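Local coordinates for discoidin-2 (Dictyostelium discoideum, PDB 2VM9), which binds galactose and N-acetylgalactosamine as a trimeric lectin and may take part in forming the spore coat, at residues L93-D98 and I129-I134; L16-S21 and I63-D68; A75-G80 and E150-P155; W87-K92 and P138-N143; G48-S53 and R81-Q86. All coordinates share one frame; numbering follows the deposited sequence. Where two conformers were deposited one is given.

How the contacts relate
All five contacts lie in the N-terminal discoidin (F5/8 type C) beta-sandwich. Contacts 2 and 4 lie in one sheet; contact 1 spans a corner, with 133-134 in that sheet and 129-131 in the facing one, which also holds contact 3. Leu151 of contact 3 packs on Ile134, Leu16 and Ala65 of contacts 1 and 2, part of the core. Contacts 2, 3 and 5 are mainly buried, 1 and 4 partly, with Thr140 exposed in contact 4. A second subunit reaches contacts 1 and 2. Contact 1 combines a CH-pi contact and a bulge; contact 2 is regular and aliphatic; contact 3 adds a buried carboxylate and a water; contact 4 is hydroxyl-rich and bulged; contact 5 has a salt bridge inside one loop.

Contact 1. Residues L93-D98 and I129-I134; sequences LRYTLD and IKARSI
Ile129 sets its CG2 methyl squarely over the centre of the Tyr95 ring, 3.5 Å from the ring centroid and only 9° off the ring normal, a CH-pi contact. CG of Tyr95 stands between its backbone N and carbonyl carbon (chi1 63°), which puts it on the side of Ile129. Behind it, Tyr95 CB packs on Ala131 CB and, a little farther off, on Ile134 CG1.

The tight part continues in the backbone. Thr96 O takes two N-H groups, from Arg132 N at 2.8 Å and from Ser133 N at 3.2 Å, both in its carbonyl plane; two residues facing one make this a classic beta bulge, at the corner where the chain leaves one sheet for the other. Thr96 N returns a bond to Ser133 O at 3.0 Å. Equally firm is Arg132 NH1 to Leu97 O at 2.8 Å, the oxygen near the guanidinium plane while the donor stands above the carbonyl plane.

The looser side is partly exposed: the Leu97 side chain crosses that of Lys130, CD2 3.7 Å from CE. At the rim by Tyr95 OH a water accepts from Lys130 N and reaches the hydroxyl only weakly.

Strand 102-112 flanks 87-96, with Val103 against Tyr95, while strand 70-79 pairs with 129-131; Asn13 of the second subunit accepts from Ser133 OG.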
# COMPACT_ATOMS: atom_id res chain seq x y z
N LEU A 93 -7.61 -23.67 7.91
CA LEU A 93 -7.18 -22.32 7.54
C LEU A 93 -8.41 -21.53 7.13
O LEU A 93 -9.32 -22.07 6.50
CB LEU A 93 -6.18 -22.34 6.38
CG LEU A 93 -4.78 -22.87 6.63
CD1 LEU A 93 -4.07 -23.02 5.26
CD2 LEU A 93 -3.98 -21.94 7.62
N ARG A 94 -8.40 -20.26 7.52
CA ARG A 94 -9.42 -19.31 7.11
C ARG A 94 -8.70 -18.11 6.52
O ARG A 94 -7.55 -17.82 6.87
CB ARG A 94 -10.24 -18.84 8.32
CG ARG A 94 -10.69 -19.94 9.25
CD ARG A 94 -11.72 -19.40 10.24
NE ARG A 94 -12.98 -19.10 9.57
CZ ARG A 94 -13.63 -17.94 9.64
NH1 ARG A 94 -13.17 -16.92 10.37
NH2 ARG A 94 -14.77 -17.82 8.98
N TYR A 95 -9.37 -17.39 5.63
CA TYR A 95 -8.77 -16.16 5.13
C TYR A 95 -9.83 -15.19 4.68
O TYR A 95 -11.01 -15.54 4.57
CB TYR A 95 -7.75 -16.45 4.01
CG TYR A 95 -8.35 -17.08 2.80
CD1 TYR A 95 -8.88 -16.30 1.77
CD2 TYR A 95 -8.40 -18.48 2.67
CE1 TYR A 95 -9.41 -16.89 0.63
CE2 TYR A 95 -8.95 -19.08 1.54
CZ TYR A 95 -9.44 -18.28 0.53
OH TYR A 95 -10.00 -18.86 -0.59
N THR A 96 -9.37 -13.97 4.42
CA THR A 96 -10.24 -12.90 3.96
C THR A 96 -9.48 -12.00 3.02
O THR A 96 -8.31 -11.66 3.24
CB THR A 96 -10.83 -12.06 5.14
OG1 THR A 96 -11.74 -11.07 4.62
CG2 THR A 96 -9.69 -11.39 5.96
N LEU A 97 -10.16 -11.61 1.96
CA LEU A 97 -9.61 -10.62 1.05
C LEU A 97 -10.03 -9.20 1.47
O LEU A 97 -9.20 -8.28 1.47
CB LEU A 97 -10.00 -10.94 -0.40
CG LEU A 97 -9.48 -9.97 -1.47
CD1 LEU A 97 -7.95 -9.81 -1.48
CD2 LEU A 97 -10.01 -10.40 -2.85
N ASP A 98 -11.30 -9.02 1.84
CA ASP A 98 -11.80 -7.67 2.17
C ASP A 98 -11.79 -7.32 3.66
O ASP A 98 -12.18 -6.20 4.04
CB ASP A 98 -13.21 -7.46 1.59
CG ASP A 98 -14.23 -8.47 2.14
OD1 ASP A 98 -13.97 -9.15 3.17
OD2 ASP A 98 -15.32 -8.57 1.53
N ILE A 129 -3.57 -18.53 -2.42
CA ILE A 129 -4.65 -17.90 -1.67
C ILE A 129 -4.43 -16.41 -1.75
O ILE A 129 -3.39 -15.91 -1.36
CB ILE A 129 -4.64 -18.34 -0.19
CG1 ILE A 129 -5.00 -19.82 -0.07
CG2 ILE A 129 -5.60 -17.47 0.64
CD1 ILE A 129 -4.76 -20.36 1.32
N LYS A 130 -5.44 -15.70 -2.23
CA LYS A 130 -5.42 -14.26 -2.37
C LYS A 130 -6.12 -13.67 -1.13
O LYS A 130 -7.33 -13.88 -0.92
CB LYS A 130 -6.15 -13.88 -3.64
CG LYS A 130 -6.07 -12.44 -3.97
CD LYS A 130 -6.81 -12.19 -5.28
CE LYS A 130 -7.28 -10.78 -5.34
NZ LYS A 130 -8.06 -10.57 -6.61
N ALA A 131 -5.36 -12.97 -0.30
CA ALA A 131 -5.89 -12.56 1.00
C ALA A 131 -5.13 -11.38 1.60
O ALA A 131 -3.96 -11.18 1.33
CB ALA A 131 -5.85 -13.74 1.97
N ARG A 132 -5.83 -10.60 2.43
CA ARG A 132 -5.21 -9.59 3.28
C ARG A 132 -4.87 -10.20 4.63
O ARG A 132 -3.81 -9.92 5.15
CB ARG A 132 -6.09 -8.36 3.46
CG ARG A 132 -6.09 -7.48 2.21
CD ARG A 132 -6.89 -6.19 2.46
NE ARG A 132 -6.64 -5.25 1.36
CZ ARG A 132 -7.31 -5.23 0.21
NH1 ARG A 132 -8.30 -6.07 -0.02
NH2 ARG A 132 -6.99 -4.32 -0.72
N SER A 133 -5.76 -11.05 5.16
CA SER A 133 -5.49 -11.72 6.44
C SER A 133 -5.77 -13.21 6.33
O SER A 133 -6.63 -13.64 5.55
CB SER A 133 -6.29 -11.09 7.57
OG SER A 133 -6.00 -9.70 7.64
N ILE A 134 -5.01 -13.99 7.09
CA ILE A 134 -5.16 -15.44 7.04
C ILE A 134 -5.01 -15.93 8.47
O ILE A 134 -4.29 -15.31 9.26
CB ILE A 134 -4.10 -16.05 6.07
CG1 ILE A 134 -4.30 -17.56 5.90
CG2 ILE A 134 -2.67 -15.74 6.54
CD1 ILE A 134 -3.54 -18.12 4.69
O HOH W 1 -8.12 -17.02 -2.77

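Contact 2. Residues L16-S21 and I63-D68; sequences LNLRSS and IVAGSD
Leu18 and Ala65 face each other as a non-hydrogen-bonded antiparallel pair. Leu18 CB lies 4.0 Å from Ile63 CG2. Its CG is anti to the carbonyl carbon (chi1 -65°), and from it CD2 swings back across to Ala65 CB at 3.5 Å, tighter than usual van der Waals contact. The same alanine methyl takes Leu16 CD1 at 4.0 Å, and Trp149 and Leu151 of the facing sheet close over this side.

On the other side of the strands Arg19 and Val64 run alongside each other, Arg19 NH2 3.9 Å from Val64 CG2 and hydrogen-bonded to Ala12 O of the second subunit. Backbone bonds join Arg19 N to Val64 O and Val64 N to Arg19 O, both 2.8 Å, and Asn17 N to Gly66 O and Gly66 N to Asn17 O, both 2.9 Å.

Regular antiparallel pairing with one apolar face turned inward is the pattern of a beta-sandwich; here it forms the 17-20 border of one discoidin-domain sheet, with the opposite face at a subunit interface.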
# COMPACT_ATOMS: atom_id res chain seq x y z
N LEU A 16 3.94 -9.11 8.38
CA LEU A 16 2.57 -9.35 8.83
C LEU A 16 2.44 -9.10 10.32
O LEU A 16 3.36 -9.40 11.08
CB LEU A 16 2.14 -10.79 8.51
CG LEU A 16 2.14 -11.14 7.03
CD1 LEU A 16 1.91 -12.63 6.85
CD2 LEU A 16 1.06 -10.31 6.28
N ASN A 17 1.33 -8.51 10.73
CA ASN A 17 0.97 -8.39 12.14
C ASN A 17 0.39 -9.76 12.55
O ASN A 17 -0.34 -10.37 11.76
CB ASN A 17 -0.14 -7.35 12.34
CG ASN A 17 0.22 -5.94 11.83
OD1 ASN A 17 -0.44 -5.38 10.91
ND2 ASN A 17 1.23 -5.34 12.45
N LEU A 18 0.72 -10.23 13.75
CA LEU A 18 0.15 -11.50 14.27
C LEU A 18 -0.70 -11.23 15.49
O LEU A 18 -0.35 -10.39 16.35
CB LEU A 18 1.27 -12.49 14.65
CG LEU A 18 2.19 -13.02 13.54
CD1 LEU A 18 3.00 -14.20 14.09
CD2 LEU A 18 1.38 -13.44 12.35
N ARG A 19 -1.81 -11.95 15.59
CA ARG A 19 -2.66 -11.88 16.77
C ARG A 19 -3.14 -13.27 17.12
O ARG A 19 -3.90 -13.89 16.36
CB ARG A 19 -3.88 -11.01 16.47
CG ARG A 19 -4.80 -10.89 17.71
CD ARG A 19 -5.95 -9.93 17.44
NE ARG A 19 -6.95 -10.48 16.52
CZ ARG A 19 -7.93 -11.32 16.86
NH1 ARG A 19 -8.04 -11.78 18.09
NH2 ARG A 19 -8.80 -11.73 15.93
N SER A 20 -2.75 -13.76 18.29
CA SER A 20 -3.28 -15.05 18.76
C SER A 20 -4.61 -14.90 19.51
O SER A 20 -4.95 -13.82 20.04
CB SER A 20 -2.25 -15.73 19.69
OG SER A 20 -1.95 -14.85 20.78
N SER A 21 -5.34 -16.01 19.59
CA SER A 21 -6.57 -16.11 20.35
C SER A 21 -6.23 -15.95 21.85
O SER A 21 -6.78 -15.08 22.54
CB SER A 21 -7.20 -17.47 20.07
OG SER A 21 -6.22 -18.47 20.17
N ILE A 63 -3.99 -18.23 15.25
CA ILE A 63 -3.24 -16.99 15.05
C ILE A 63 -3.74 -16.39 13.75
O ILE A 63 -3.83 -17.09 12.73
CB ILE A 63 -1.71 -17.19 14.95
CG1 ILE A 63 -1.16 -17.99 16.13
CG2 ILE A 63 -1.00 -15.80 14.83
CD1 ILE A 63 0.31 -18.33 15.95
N VAL A 64 -4.07 -15.10 13.79
CA VAL A 64 -4.39 -14.33 12.60
C VAL A 64 -3.13 -13.58 12.19
O VAL A 64 -2.45 -13.00 13.04
CB VAL A 64 -5.48 -13.27 12.87
CG1 VAL A 64 -5.81 -12.52 11.57
CG2 VAL A 64 -6.71 -13.91 13.47
N ALA A 65 -2.82 -13.62 10.89
CA ALA A 65 -1.72 -12.86 10.30
C ALA A 65 -2.31 -11.90 9.29
O ALA A 65 -3.10 -12.31 8.43
CB ALA A 65 -0.76 -13.80 9.63
N GLY A 66 -1.96 -10.62 9.39
CA GLY A 66 -2.60 -9.66 8.52
C GLY A 66 -1.73 -8.49 8.12
O GLY A 66 -0.73 -8.17 8.79
N SER A 67 -2.14 -7.85 7.03
CA SER A 67 -1.66 -6.53 6.66
C SER A 67 -2.59 -6.00 5.56
O SER A 67 -3.40 -6.76 5.02
CB SER A 67 -0.20 -6.58 6.20
OG SER A 67 -0.09 -7.04 4.86
N ASP A 68 -2.47 -4.71 5.24
CA ASP A 68 -3.32 -4.08 4.19
C ASP A 68 -3.14 -4.58 2.77
O ASP A 68 -4.03 -4.38 1.94
CB ASP A 68 -3.00 -2.58 4.12
CG ASP A 68 -3.30 -1.87 5.38
OD1 ASP A 68 -4.33 -2.21 5.98
OD2 ASP A 68 -2.51 -0.98 5.77

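Contact 3. Residues A75-G80 and E150-P155; sequences AISTQG and ELYALP
Backbone hydrogen bonds dominate between Ala75-Ser77 and Glu150-Tyr152. Ser77 and Glu150 exchange a pair, N to O 3.0 Å each way; Tyr152 N reaches Ala75 O at 2.9 Å, while the return bond from Ala75 N to Tyr152 O is weak at 3.4 Å.

Two apolar contacts lie on opposite faces. Toward the sandwich core, Ile76 and Leu151 lie side by side and point the same way, CG1 to CD2 3.9 Å. On the other face chi1 of Tyr152 (-61°) puts CG beside the backbone N, and CD2 lies 4.0 Å from Ala75 CB.

Among polar groups, Ser77 OG lies at the Tyr152 ring edge, 3.5 Å from CE2. Ser77 OG and Tyr152 OH share a water, 2.8 Å from each, and Ser77 OG also bonds Thr122. Glu150 OE2 accepts from Leu151 N through its anti lone pair and from Leu11 N, while OE1 takes Ala12 N.

Across the strands, then, the polar hold is backbone bonding plus one water, while the buried Glu150 carboxylate, probably ionised, ties on Leu11 and Ala12.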
# COMPACT_ATOMS: atom_id res chain seq x y z
N ALA A 75 2.38 -20.87 0.04
CA ALA A 75 2.56 -22.02 0.93
C ALA A 75 2.49 -21.59 2.38
O ALA A 75 2.63 -20.38 2.70
CB ALA A 75 3.91 -22.72 0.67
N ILE A 76 2.24 -22.58 3.23
CA ILE A 76 2.40 -22.41 4.68
C ILE A 76 3.27 -23.55 5.17
O ILE A 76 3.16 -24.69 4.68
CB ILE A 76 1.02 -22.43 5.39
CG1 ILE A 76 1.18 -22.20 6.90
CG2 ILE A 76 0.25 -23.76 5.10
CD1 ILE A 76 -0.16 -22.06 7.59
N SER A 77 4.12 -23.28 6.16
CA SER A 77 4.90 -24.32 6.80
C SER A 77 4.61 -24.25 8.30
O SER A 77 4.56 -23.15 8.85
CB SER A 77 6.38 -24.09 6.61
OG SER A 77 6.71 -24.37 5.25
N THR A 78 4.41 -25.40 8.92
CA THR A 78 4.26 -25.46 10.39
C THR A 78 5.26 -26.44 10.99
O THR A 78 5.76 -27.36 10.33
CB THR A 78 2.81 -25.84 10.84
OG1 THR A 78 2.54 -27.21 10.50
CG2 THR A 78 1.76 -24.91 10.17
N GLN A 79 5.50 -26.25 12.28
CA GLN A 79 6.48 -26.98 13.02
C GLN A 79 5.94 -27.04 14.44
O GLN A 79 5.13 -26.19 14.87
CB GLN A 79 7.77 -26.19 12.91
CG GLN A 79 9.01 -26.79 13.40
CD GLN A 79 10.17 -25.83 13.11
OE1 GLN A 79 10.01 -24.61 13.20
NE2 GLN A 79 11.33 -26.38 12.76
N GLY A 80 6.38 -28.03 15.19
CA GLY A 80 6.02 -28.06 16.59
C GLY A 80 6.90 -27.12 17.42
O GLY A 80 7.61 -26.23 16.91
N GLU A 150 5.55 -20.37 9.12
CA GLU A 150 5.89 -19.32 8.19
C GLU A 150 4.86 -19.34 7.08
O GLU A 150 4.24 -20.37 6.77
CB GLU A 150 7.31 -19.53 7.65
CG GLU A 150 7.79 -18.45 6.64
CD GLU A 150 7.75 -17.03 7.23
OE1 GLU A 150 8.82 -16.50 7.57
OE2 GLU A 150 6.65 -16.45 7.33
N LEU A 151 4.64 -18.16 6.51
CA LEU A 151 3.70 -17.99 5.41
C LEU A 151 4.51 -17.46 4.27
O LEU A 151 5.25 -16.48 4.45
CB LEU A 151 2.66 -16.94 5.81
CG LEU A 151 1.57 -17.44 6.77
CD1 LEU A 151 0.85 -16.27 7.40
CD2 LEU A 151 0.57 -18.40 6.03
N TYR A 152 4.35 -18.08 3.09
CA TYR A 152 5.13 -17.73 1.89
C TYR A 152 4.22 -17.07 0.87
O TYR A 152 3.13 -17.57 0.60
CB TYR A 152 5.80 -18.96 1.27
CG TYR A 152 6.74 -19.59 2.25
CD1 TYR A 152 8.06 -19.14 2.35
CD2 TYR A 152 6.29 -20.59 3.11
CE1 TYR A 152 8.92 -19.66 3.27
CE2 TYR A 152 7.16 -21.15 4.05
CZ TYR A 152 8.48 -20.69 4.10
OH TYR A 152 9.36 -21.18 5.00
N ALA A 153 4.66 -15.93 0.34
CA ALA A 153 3.83 -15.17 -0.60
C ALA A 153 4.64 -14.85 -1.86
O ALA A 153 5.87 -14.83 -1.83
CB ALA A 153 3.32 -13.86 0.06
N LEU A 154 3.95 -14.57 -2.96
CA LEU A 154 4.66 -14.07 -4.13
C LEU A 154 5.32 -12.74 -3.82
O LEU A 154 4.76 -11.94 -3.10
CB LEU A 154 3.69 -13.85 -5.29
CG LEU A 154 3.04 -15.11 -5.85
CD1 LEU A 154 2.06 -14.72 -6.97
CD2 LEU A 154 4.13 -16.07 -6.35
N PRO A 155 6.50 -12.48 -4.38
CA PRO A 155 7.09 -11.14 -4.23
C PRO A 155 6.21 -10.09 -4.88
O PRO A 155 5.45 -10.41 -5.81
CB PRO A 155 8.41 -11.21 -5.02
CG PRO A 155 8.65 -12.58 -5.29
CD PRO A 155 7.37 -13.38 -5.16
O HOH W 2 9.50 -23.96 4.90

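Contact 4. Residues W87-K92 and P138-N143; sequences WVTSYK and PQTYNN
Thr140 OG1 is gripped by two hydroxyls, Thr89 OG1 at 2.6 Å and Ser90 OG at 2.7 Å; having one proton, it must accept in at least one of these bonds. All three oxygens stand between their own backbone N and carbonyl carbon (chi1 of Thr140 56°), a torsion that turns OG1 of Thr140 to the neighbouring strand.

The backbone beneath is irregular. Thr140 O takes Thr89 N at 2.9 Å, from above its carbonyl plane, and Ser90 N only weakly. Thr89 and Ser90 thus both face Thr140, a classic beta bulge, and the register slips again between Ser90 and Tyr91, where Gln139 N donates to Ser90 O. These bulges interrupt the antiparallel pairing of strands 87-96 and 133-142, neighbours in one sheet of the discoidin beta-sandwich.

Beyond the bulge Trp87 and Asn142 form a regular hydrogen-bonded pair. The asparagine lies over one face of the indole, its amide plane 43° from the ring: CB sits 3.6 Å from the centroid of the five-membered ring, a CH-pi contact, and OD1 comes down near the rim, 3.0 Å from CZ2.

On the core side Val88 CG1 packs on Pro138 CB at 3.9 Å, with Leu147 of the facing sheet against both residues. At the far end the extended Lys92 chain crosses the bent Gln139, whose NE2 bonds His137 O.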
# COMPACT_ATOMS: atom_id res chain seq x y z
N TRP A 87 2.97 -30.09 19.87
CA TRP A 87 2.88 -29.75 18.45
C TRP A 87 1.43 -29.86 17.98
O TRP A 87 0.63 -30.62 18.55
CB TRP A 87 3.81 -30.63 17.55
CG TRP A 87 3.71 -32.13 17.78
CD1 TRP A 87 2.79 -32.99 17.24
CD2 TRP A 87 4.61 -32.92 18.56
NE1 TRP A 87 3.07 -34.30 17.63
CE2 TRP A 87 4.18 -34.27 18.45
CE3 TRP A 87 5.75 -32.62 19.34
CZ2 TRP A 87 4.83 -35.33 19.13
CZ3 TRP A 87 6.43 -33.68 19.98
CH2 TRP A 87 5.95 -35.02 19.86
N VAL A 88 1.07 -29.06 16.98
CA VAL A 88 -0.25 -29.17 16.39
C VAL A 88 -0.25 -30.28 15.36
O VAL A 88 0.57 -30.28 14.46
CB VAL A 88 -0.67 -27.81 15.80
CG1 VAL A 88 -1.95 -27.94 14.97
CG2 VAL A 88 -0.82 -26.80 16.96
N THR A 89 -1.20 -31.22 15.49
CA THR A 89 -1.23 -32.38 14.61
C THR A 89 -2.16 -32.19 13.41
O THR A 89 -2.05 -32.91 12.40
CB THR A 89 -1.65 -33.65 15.39
OG1 THR A 89 -2.87 -33.36 16.09
CG2 THR A 89 -0.56 -34.08 16.37
N SER A 90 -3.11 -31.26 13.49
CA SER A 90 -3.95 -30.92 12.33
C SER A 90 -4.52 -29.54 12.53
O SER A 90 -4.68 -29.10 13.67
CB SER A 90 -5.08 -31.95 12.11
OG SER A 90 -6.17 -31.82 13.04
N TYR A 91 -4.84 -28.88 11.43
CA TYR A 91 -5.45 -27.56 11.52
C TYR A 91 -6.30 -27.25 10.29
O TYR A 91 -6.21 -27.93 9.25
CB TYR A 91 -4.36 -26.48 11.71
CG TYR A 91 -3.36 -26.40 10.56
CD1 TYR A 91 -3.62 -25.60 9.44
CD2 TYR A 91 -2.13 -27.07 10.62
CE1 TYR A 91 -2.70 -25.52 8.38
CE2 TYR A 91 -1.20 -26.98 9.57
CZ TYR A 91 -1.50 -26.20 8.46
OH TYR A 91 -0.59 -26.08 7.45
N LYS A 92 -7.12 -26.22 10.43
CA LYS A 92 -7.87 -25.60 9.33
C LYS A 92 -7.30 -24.21 9.08
O LYS A 92 -6.58 -23.64 9.92
CB LYS A 92 -9.36 -25.48 9.69
CG LYS A 92 -10.10 -26.83 9.79
CD LYS A 92 -11.54 -26.61 10.26
CE LYS A 92 -12.22 -27.96 10.45
NZ LYS A 92 -13.70 -27.82 10.64
N PRO A 138 -5.74 -24.37 14.71
CA PRO A 138 -5.40 -25.72 15.17
C PRO A 138 -6.65 -26.50 15.54
O PRO A 138 -7.57 -25.96 16.18
CB PRO A 138 -4.56 -25.45 16.42
CG PRO A 138 -3.81 -24.14 16.04
CD PRO A 138 -4.96 -23.33 15.43
N GLN A 139 -6.69 -27.76 15.11
CA GLN A 139 -7.84 -28.61 15.45
C GLN A 139 -7.49 -29.68 16.46
O GLN A 139 -8.30 -29.98 17.33
CB GLN A 139 -8.41 -29.28 14.20
CG GLN A 139 -8.95 -28.25 13.21
CD GLN A 139 -10.11 -27.44 13.78
OE1 GLN A 139 -11.17 -28.01 14.10
NE2 GLN A 139 -9.93 -26.12 13.92
N THR A 140 -6.33 -30.31 16.29
CA THR A 140 -5.91 -31.36 17.21
C THR A 140 -4.42 -31.10 17.56
O THR A 140 -3.71 -30.42 16.81
CB THR A 140 -6.05 -32.77 16.59
OG1 THR A 140 -5.32 -32.83 15.35
CG2 THR A 140 -7.54 -33.11 16.30
N TYR A 141 -3.96 -31.66 18.65
CA TYR A 141 -2.61 -31.34 19.11
C TYR A 141 -2.07 -32.48 19.96
O TYR A 141 -2.83 -33.28 20.51
CB TYR A 141 -2.62 -30.02 19.92
CG TYR A 141 -3.81 -29.94 20.87
CD1 TYR A 141 -3.71 -30.44 22.16
CD2 TYR A 141 -5.02 -29.36 20.45
CE1 TYR A 141 -4.80 -30.38 23.05
CE2 TYR A 141 -6.14 -29.33 21.32
CZ TYR A 141 -6.00 -29.84 22.60
OH TYR A 141 -7.04 -29.85 23.46
N ASN A 142 -0.74 -32.55 20.03
CA ASN A 142 -0.06 -33.43 20.98
C ASN A 142 0.35 -32.57 22.15
O ASN A 142 1.17 -31.66 21.99
CB ASN A 142 1.20 -34.07 20.38
CG ASN A 142 1.96 -34.87 21.43
OD1 ASN A 142 3.13 -34.74 21.49
ND2 ASN A 142 1.34 -35.73 22.12
N ASN A 143 -0.23 -32.86 23.31
CA ASN A 143 0.08 -32.20 24.59
C ASN A 143 -0.38 -30.75 24.77
O ASN A 143 -0.92 -30.40 25.81
CB ASN A 143 1.58 -32.34 24.93
CG ASN A 143 1.90 -33.75 25.41
OD1 ASN A 143 1.04 -34.39 26.00
ND2 ASN A 143 3.12 -34.24 25.18

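Contact 5. Residues G48-S53 and R81-Q86; sequences GSESWS and RGDHDQ. With PO4 (phosphate ion), chain G.
An anti first torsion (chi1 175°) and an extended chain run Arg81 alongside Ser51 and bring NE to Asp83, whose CG stands between its backbone N and carbonyl carbon (chi1 60°), on the side from which its oxygens meet Arg81. The arginine grips the carboxylate side-on, NE to OD1 and NH2 to OD2, both 2.8 Å, the first a nearly straight bond. Asp83 OD1 also takes Glu50 N across the contact at 2.8 Å; the two donors come from opposite faces of the carboxylate plane. Gly82 N to Glu50 O, at 2.9 Å, is the second bond between the segments.

The guanidinium is sandwiched, with Ser49 CB over one face, 3.4 Å from NH2, and His84 CD2 over the other. Ser51 OG, hydrogen-bonded to Ser53 OG, lies against the Arg81 CD methylene. Gln86 OE1 takes NH1 and is itself bonded to Ser146.

Arg81, Gly82 and Asp83 make a predicted cell-attachment motif. Glu50 OE1 comes 4.3 Å from Asp83 OD1, a like-charge approach probably eased by Arg81 and by Lys41, in a salt bridge with Glu50 OE2; that oxygen also takes the backbone N of Asn39, a calcium ligand. The Arg81-Asp83 salt bridge thus shapes its own loop and presents OD1 to Glu50 N: backbone N-H groups hold the segments together, one on a charged acceptor, and the outer edge of Arg81 can take an anion, here a phosphate probably from the crystallisation liquor.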
# COMPACT_ATOMS: atom_id res chain seq x y z
N GLY A 48 11.51 -18.02 27.16
CA GLY A 48 10.32 -18.15 26.33
C GLY A 48 10.29 -19.50 25.63
O GLY A 48 11.33 -20.13 25.40
N SER A 49 9.07 -19.95 25.29
CA SER A 49 8.90 -21.19 24.54
C SER A 49 9.39 -20.95 23.12
O SER A 49 9.25 -19.83 22.55
CB SER A 49 7.43 -21.57 24.51
OG SER A 49 6.63 -20.50 24.06
N GLU A 50 9.94 -22.00 22.54
CA GLU A 50 10.27 -21.98 21.11
C GLU A 50 9.01 -22.34 20.31
O GLU A 50 8.93 -23.38 19.63
CB GLU A 50 11.43 -22.93 20.86
CG GLU A 50 12.71 -22.42 21.56
CD GLU A 50 13.89 -23.37 21.42
OE1 GLU A 50 13.66 -24.56 21.17
OE2 GLU A 50 15.03 -22.91 21.57
N SER A 51 7.99 -21.49 20.47
CA SER A 51 6.67 -21.69 19.85
C SER A 51 5.77 -20.55 20.32
O SER A 51 6.01 -19.93 21.36
CB SER A 51 6.01 -23.02 20.32
OG SER A 51 5.79 -23.00 21.76
N TRP A 52 4.69 -20.32 19.59
CA TRP A 52 3.50 -19.75 20.25
C TRP A 52 2.84 -20.93 20.98
O TRP A 52 2.75 -22.04 20.41
CB TRP A 52 2.51 -19.22 19.21
CG TRP A 52 1.12 -19.04 19.78
CD1 TRP A 52 0.75 -18.17 20.78
CD2 TRP A 52 -0.07 -19.73 19.37
NE1 TRP A 52 -0.60 -18.28 21.01
CE2 TRP A 52 -1.14 -19.23 20.18
CE3 TRP A 52 -0.34 -20.72 18.42
CZ2 TRP A 52 -2.46 -19.68 20.04
CZ3 TRP A 52 -1.68 -21.18 18.29
CH2 TRP A 52 -2.71 -20.65 19.09
N SER A 53 2.37 -20.71 22.20
CA SER A 53 1.54 -21.74 22.88
C SER A 53 0.27 -21.07 23.41
O SER A 53 0.37 -20.04 24.11
CB SER A 53 2.31 -22.38 24.04
OG SER A 53 3.52 -23.00 23.60
N ARG A 81 6.81 -27.33 18.72
CA ARG A 81 7.54 -26.52 19.69
C ARG A 81 8.97 -27.01 19.84
O ARG A 81 9.20 -28.22 20.01
CB ARG A 81 6.81 -26.57 21.04
CG ARG A 81 7.55 -25.86 22.16
CD ARG A 81 6.67 -25.68 23.41
NE ARG A 81 7.50 -25.11 24.46
CZ ARG A 81 7.09 -24.80 25.68
NH1 ARG A 81 5.81 -24.99 26.02
NH2 ARG A 81 7.97 -24.27 26.55
N GLY A 82 9.94 -26.10 19.83
CA GLY A 82 11.35 -26.53 19.87
C GLY A 82 11.84 -27.16 21.18
O GLY A 82 12.68 -28.07 21.15
N ASP A 83 11.30 -26.72 22.32
CA ASP A 83 11.88 -27.02 23.63
C ASP A 83 11.04 -27.96 24.51
O ASP A 83 11.45 -28.28 25.64
CB ASP A 83 12.16 -25.71 24.39
CG ASP A 83 10.91 -24.88 24.62
OD1 ASP A 83 10.16 -24.60 23.66
OD2 ASP A 83 10.68 -24.51 25.78
N HIS A 84 9.88 -28.39 24.02
CA HIS A 84 9.04 -29.38 24.74
C HIS A 84 8.20 -30.17 23.74
O HIS A 84 8.03 -29.72 22.62
CB HIS A 84 8.14 -28.73 25.78
CG HIS A 84 8.88 -28.36 27.02
ND1 HIS A 84 9.55 -29.30 27.78
CD2 HIS A 84 9.13 -27.16 27.60
CE1 HIS A 84 10.15 -28.69 28.80
NE2 HIS A 84 9.91 -27.40 28.70
N ASP A 85 7.70 -31.33 24.16
CA ASP A 85 7.00 -32.24 23.25
C ASP A 85 5.55 -31.80 23.05
O ASP A 85 4.61 -32.44 23.54
CB ASP A 85 7.03 -33.67 23.82
CG ASP A 85 8.41 -34.29 23.77
OD1 ASP A 85 9.31 -33.79 23.07
OD2 ASP A 85 8.56 -35.34 24.40
N GLN A 86 5.38 -30.69 22.33
CA GLN A 86 4.05 -30.16 22.03
C GLN A 86 4.05 -29.78 20.58
O GLN A 86 5.05 -29.21 20.08
CB GLN A 86 3.77 -28.89 22.84
CG GLN A 86 3.78 -29.14 24.33
CD GLN A 86 3.87 -27.86 25.15
OE1 GLN A 86 3.95 -26.74 24.61
NE2 GLN A 86 3.86 -28.03 26.46
P PO4 G . 6.76 -24.04 29.94
O1 PO4 G . 6.15 -25.31 30.52
O2 PO4 G . 6.20 -23.76 28.66
O3 PO4 G . 8.26 -24.27 29.84
O4 PO4 G . 6.57 -22.92 30.93